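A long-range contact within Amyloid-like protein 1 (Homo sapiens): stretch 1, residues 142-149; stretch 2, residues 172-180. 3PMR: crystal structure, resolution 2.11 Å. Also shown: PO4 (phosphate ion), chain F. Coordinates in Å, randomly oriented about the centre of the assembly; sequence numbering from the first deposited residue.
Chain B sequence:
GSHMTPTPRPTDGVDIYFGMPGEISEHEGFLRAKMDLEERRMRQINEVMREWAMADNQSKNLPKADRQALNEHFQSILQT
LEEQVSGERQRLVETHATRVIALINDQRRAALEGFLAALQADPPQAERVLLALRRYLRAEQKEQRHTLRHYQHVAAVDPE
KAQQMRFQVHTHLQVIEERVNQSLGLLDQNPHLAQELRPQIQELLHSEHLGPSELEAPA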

# COMPACT_ATOMS: atom_id res chain seq x y z
N LYS B 142 10.26 13.90 -12.01
CA LYS B 142 9.08 13.39 -11.30
C LYS B 142 8.29 12.42 -12.19
O LYS B 142 7.83 11.38 -11.73
CB LYS B 142 8.19 14.56 -10.87
CG LYS B 142 7.08 14.16 -9.93
CD LYS B 142 6.56 15.36 -9.16
CE LYS B 142 5.79 14.90 -7.94
NZ LYS B 142 6.65 13.98 -7.16
N GLU B 143 8.14 12.77 -13.47
CA GLU B 143 7.43 11.91 -14.43
C GLU B 143 8.18 10.60 -14.69
O GLU B 143 7.58 9.54 -14.88
CB GLU B 143 7.23 12.67 -15.75
CG GLU B 143 6.66 11.81 -16.88
CD GLU B 143 6.08 12.66 -18.01
OE1 GLU B 143 6.26 13.90 -17.97
OE2 GLU B 143 5.45 12.09 -18.94
N GLN B 144 9.50 10.69 -14.70
CA GLN B 144 10.33 9.53 -14.92
C GLN B 144 10.19 8.58 -13.73
O GLN B 144 9.98 7.38 -13.90
CB GLN B 144 11.79 9.94 -15.07
CG GLN B 144 12.71 8.77 -15.23
CD GLN B 144 14.14 9.18 -15.40
OE1 GLN B 144 14.84 9.48 -14.43
NE2 GLN B 144 14.59 9.23 -16.65
N ARG B 145 10.30 9.13 -12.53
CA ARG B 145 10.19 8.32 -11.32
C ARG B 145 8.81 7.69 -11.23
O ARG B 145 8.65 6.57 -10.76
CB ARG B 145 10.47 9.18 -10.08
CG ARG B 145 11.96 9.48 -9.87
CD ARG B 145 12.20 10.52 -8.79
NE ARG B 145 11.68 10.11 -7.49
CZ ARG B 145 12.17 9.10 -6.76
NH1 ARG B 145 13.20 8.39 -7.20
NH2 ARG B 145 11.62 8.81 -5.59
N HIS B 146 7.80 8.41 -11.70
CA HIS B 146 6.44 7.89 -11.66
C HIS B 146 6.33 6.67 -12.56
O HIS B 146 5.75 5.65 -12.18
CB HIS B 146 5.45 8.96 -12.09
CG HIS B 146 4.03 8.51 -12.02
ND1 HIS B 146 3.41 7.86 -13.06
CD2 HIS B 146 3.13 8.56 -11.01
CE1 HIS B 146 2.18 7.52 -12.69
NE2 HIS B 146 1.99 7.94 -11.45
N THR B 147 6.91 6.77 -13.75
CA THR B 147 6.89 5.66 -14.69
C THR B 147 7.63 4.46 -14.10
O THR B 147 7.13 3.35 -14.13
CB THR B 147 7.56 6.07 -16.00
OG1 THR B 147 6.85 7.17 -16.56
CG2 THR B 147 7.57 4.91 -16.98
N LEU B 148 8.83 4.70 -13.57
CA LEU B 148 9.64 3.63 -12.99
C LEU B 148 8.95 2.97 -11.79
O LEU B 148 8.94 1.74 -11.68
CB LEU B 148 11.00 4.18 -12.55
CG LEU B 148 11.96 4.71 -13.64
CD1 LEU B 148 13.00 5.61 -13.02
CD2 LEU B 148 12.62 3.55 -14.37
N ARG B 149 8.39 3.79 -10.90
CA ARG B 149 7.71 3.27 -9.71
C ARG B 149 6.50 2.41 -10.08
O ARG B 149 6.25 1.37 -9.47
CB ARG B 149 7.24 4.42 -8.80
CG ARG B 149 6.61 3.95 -7.49
CD ARG B 149 6.26 5.10 -6.55
NE ARG B 149 7.39 5.99 -6.35
CZ ARG B 149 7.51 7.20 -6.89
NH1 ARG B 149 6.55 7.69 -7.68
NH2 ARG B 149 8.59 7.93 -6.65
N HIS B 172 8.03 5.29 -23.00
CA HIS B 172 7.74 6.49 -22.23
C HIS B 172 9.04 7.14 -21.75
O HIS B 172 9.18 8.35 -21.78
CB HIS B 172 6.86 6.15 -21.04
CG HIS B 172 6.29 7.35 -20.35
ND1 HIS B 172 5.33 7.27 -19.37
CD2 HIS B 172 6.53 8.68 -20.52
CE1 HIS B 172 5.00 8.48 -18.97
NE2 HIS B 172 5.72 9.35 -19.65
N LEU B 173 10.00 6.33 -21.32
CA LEU B 173 11.28 6.88 -20.88
C LEU B 173 11.99 7.57 -22.04
O LEU B 173 12.68 8.56 -21.84
CB LEU B 173 12.16 5.79 -20.26
CG LEU B 173 11.66 5.33 -18.89
CD1 LEU B 173 12.56 4.21 -18.37
CD2 LEU B 173 11.67 6.50 -17.91
N GLN B 174 11.82 7.06 -23.26
CA GLN B 174 12.45 7.70 -24.43
C GLN B 174 11.74 9.02 -24.75
O GLN B 174 12.36 9.94 -25.29
CB GLN B 174 12.39 6.80 -25.66
CG GLN B 174 13.13 5.48 -25.55
CD GLN B 174 13.06 4.67 -26.84
OE1 GLN B 174 12.00 4.57 -27.47
NE2 GLN B 174 14.19 4.10 -27.24
N VAL B 175 10.45 9.11 -24.45
CA VAL B 175 9.68 10.34 -24.72
C VAL B 175 10.16 11.43 -23.76
O VAL B 175 10.29 12.59 -24.13
CB VAL B 175 8.15 10.12 -24.54
CG1 VAL B 175 7.41 11.46 -24.55
CG2 VAL B 175 7.61 9.25 -25.65
N ILE B 176 10.42 11.04 -22.52
CA ILE B 176 10.89 11.97 -21.51
C ILE B 176 12.29 12.45 -21.86
O ILE B 176 12.62 13.63 -21.69
CB ILE B 176 10.95 11.29 -20.14
CG1 ILE B 176 9.54 10.98 -19.66
CG2 ILE B 176 11.70 12.16 -19.15
CD1 ILE B 176 9.52 10.24 -18.36
N GLU B 177 13.12 11.53 -22.33
CA GLU B 177 14.49 11.84 -22.69
C GLU B 177 14.51 12.81 -23.86
O GLU B 177 15.35 13.70 -23.94
CB GLU B 177 15.25 10.57 -23.07
CG GLU B 177 16.70 10.82 -23.44
N GLU B 178 13.56 12.64 -24.78
CA GLU B 178 13.49 13.52 -25.93
C GLU B 178 12.99 14.91 -25.51
O GLU B 178 13.40 15.91 -26.09
CB GLU B 178 12.58 12.93 -27.01
CG GLU B 178 12.33 13.85 -28.20
CD GLU B 178 13.59 14.16 -29.00
OE1 GLU B 178 14.70 13.88 -28.50
OE2 GLU B 178 13.47 14.68 -30.13
N ARG B 179 12.10 14.99 -24.53
CA ARG B 179 11.63 16.32 -24.13
C ARG B 179 12.79 17.09 -23.49
O ARG B 179 12.95 18.29 -23.72
CB ARG B 179 10.42 16.22 -23.20
CG ARG B 179 9.14 16.06 -23.99
CD ARG B 179 7.91 16.39 -23.16
NE ARG B 179 7.73 15.46 -22.06
CZ ARG B 179 6.71 14.60 -21.97
NH1 ARG B 179 5.78 14.57 -22.91
NH2 ARG B 179 6.63 13.79 -20.92
N VAL B 180 13.61 16.38 -22.72
CA VAL B 180 14.77 16.99 -22.09
C VAL B 180 15.74 17.51 -23.17
O VAL B 180 16.23 18.64 -23.07
CB VAL B 180 15.51 15.97 -21.19
CG1 VAL B 180 16.80 16.58 -20.65
CG2 VAL B 180 14.60 15.53 -20.04
P PO4 F . 8.68 11.54 -5.95
O1 PO4 F . 8.78 10.60 -7.09
O2 PO4 F . 9.06 12.91 -6.40
O3 PO4 F . 7.29 11.56 -5.44
O4 PO4 F . 9.60 11.11 -4.87
O HOH W 1 14.19 9.07 -19.42

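Two helices that run antiparallel can hold each other by a strip of apolar side chains flanked by a charged network, and this pair from amyloid-like protein 1 illustrates the arrangement in miniature. Residues 142-149 and 172-180 each lie within a longer helix. The angle between their N-to-C directions is 172°, nearly antiparallel, and the axes come no closer than 10.2 Å, a spacing that leaves room for side chains between the backbones. The closest CA pair in the register is CA of Gln-144 and CA of Leu-173, 6.6 Å apart. Within each helix main-chain N-H groups donate to the carbonyl four residues earlier, as in N of Thr-147 to O of Glu-143 at 3.1 Å, and the direct contacts between the helices are made largely by side chains; the two stretches bury 373 Å² between them, both sides summed.

The polar part of the contact centres on Glu-143, whose CA-to-CB bond points toward the other helix. Its extended side chain delivers one oxygen, OE2, to two donors seven residues, or about two turns, apart. NE2 of His-172 donates to OE2 of Glu-143 at 2.8 Å with an angle of 166°, close to linear, and the carboxylate oxygen lies near the plane of the imidazole, where the N-H points. NH2 of Arg-179 reaches the same OE2 of Glu-143 at 2.9 Å. Here the angle is only 121°, so the hydrogen bond is weak, but the opposite charges make the pair a salt bridge. Glu-143 is buried, and these partners help offset the cost of enclosing its charge.

Thr-147, one turn beyond Glu-143, also faces the neighbouring helix. Its OG1 donates to the main-chain O of Glu-143 at 3.0 Å, a familiar way for a helical threonine to satisfy its hydroxyl. The same OG1 sits over one face of the His-172 ring, 3.2 Å from ND1 of His-172.

Apolar packing fills the space beside this network. Ile-176 points toward the first helix and places CD1 3.6 Å from CG of Glu-143 and equally 3.6 Å from CA of Gln-144, so its methyl rests against both the aliphatic part of an acidic side chain and the backbone itself. Leu-173 leaves its helix sideways, yet its end turns inward: CD2 of Leu-173 packs 3.7 Å from CG of Gln-144, while CD1 of Leu-173 lies 4.1 Å from CD2 of Leu-148. The amide of Gln-144 serves a different purpose. Its NE2 donates to a water at 2.8 Å, and that water oxygen donates in turn to the main-chain O of Leu-173 at 2.9 Å, bridging the helices beside the hydrocarbon contacts.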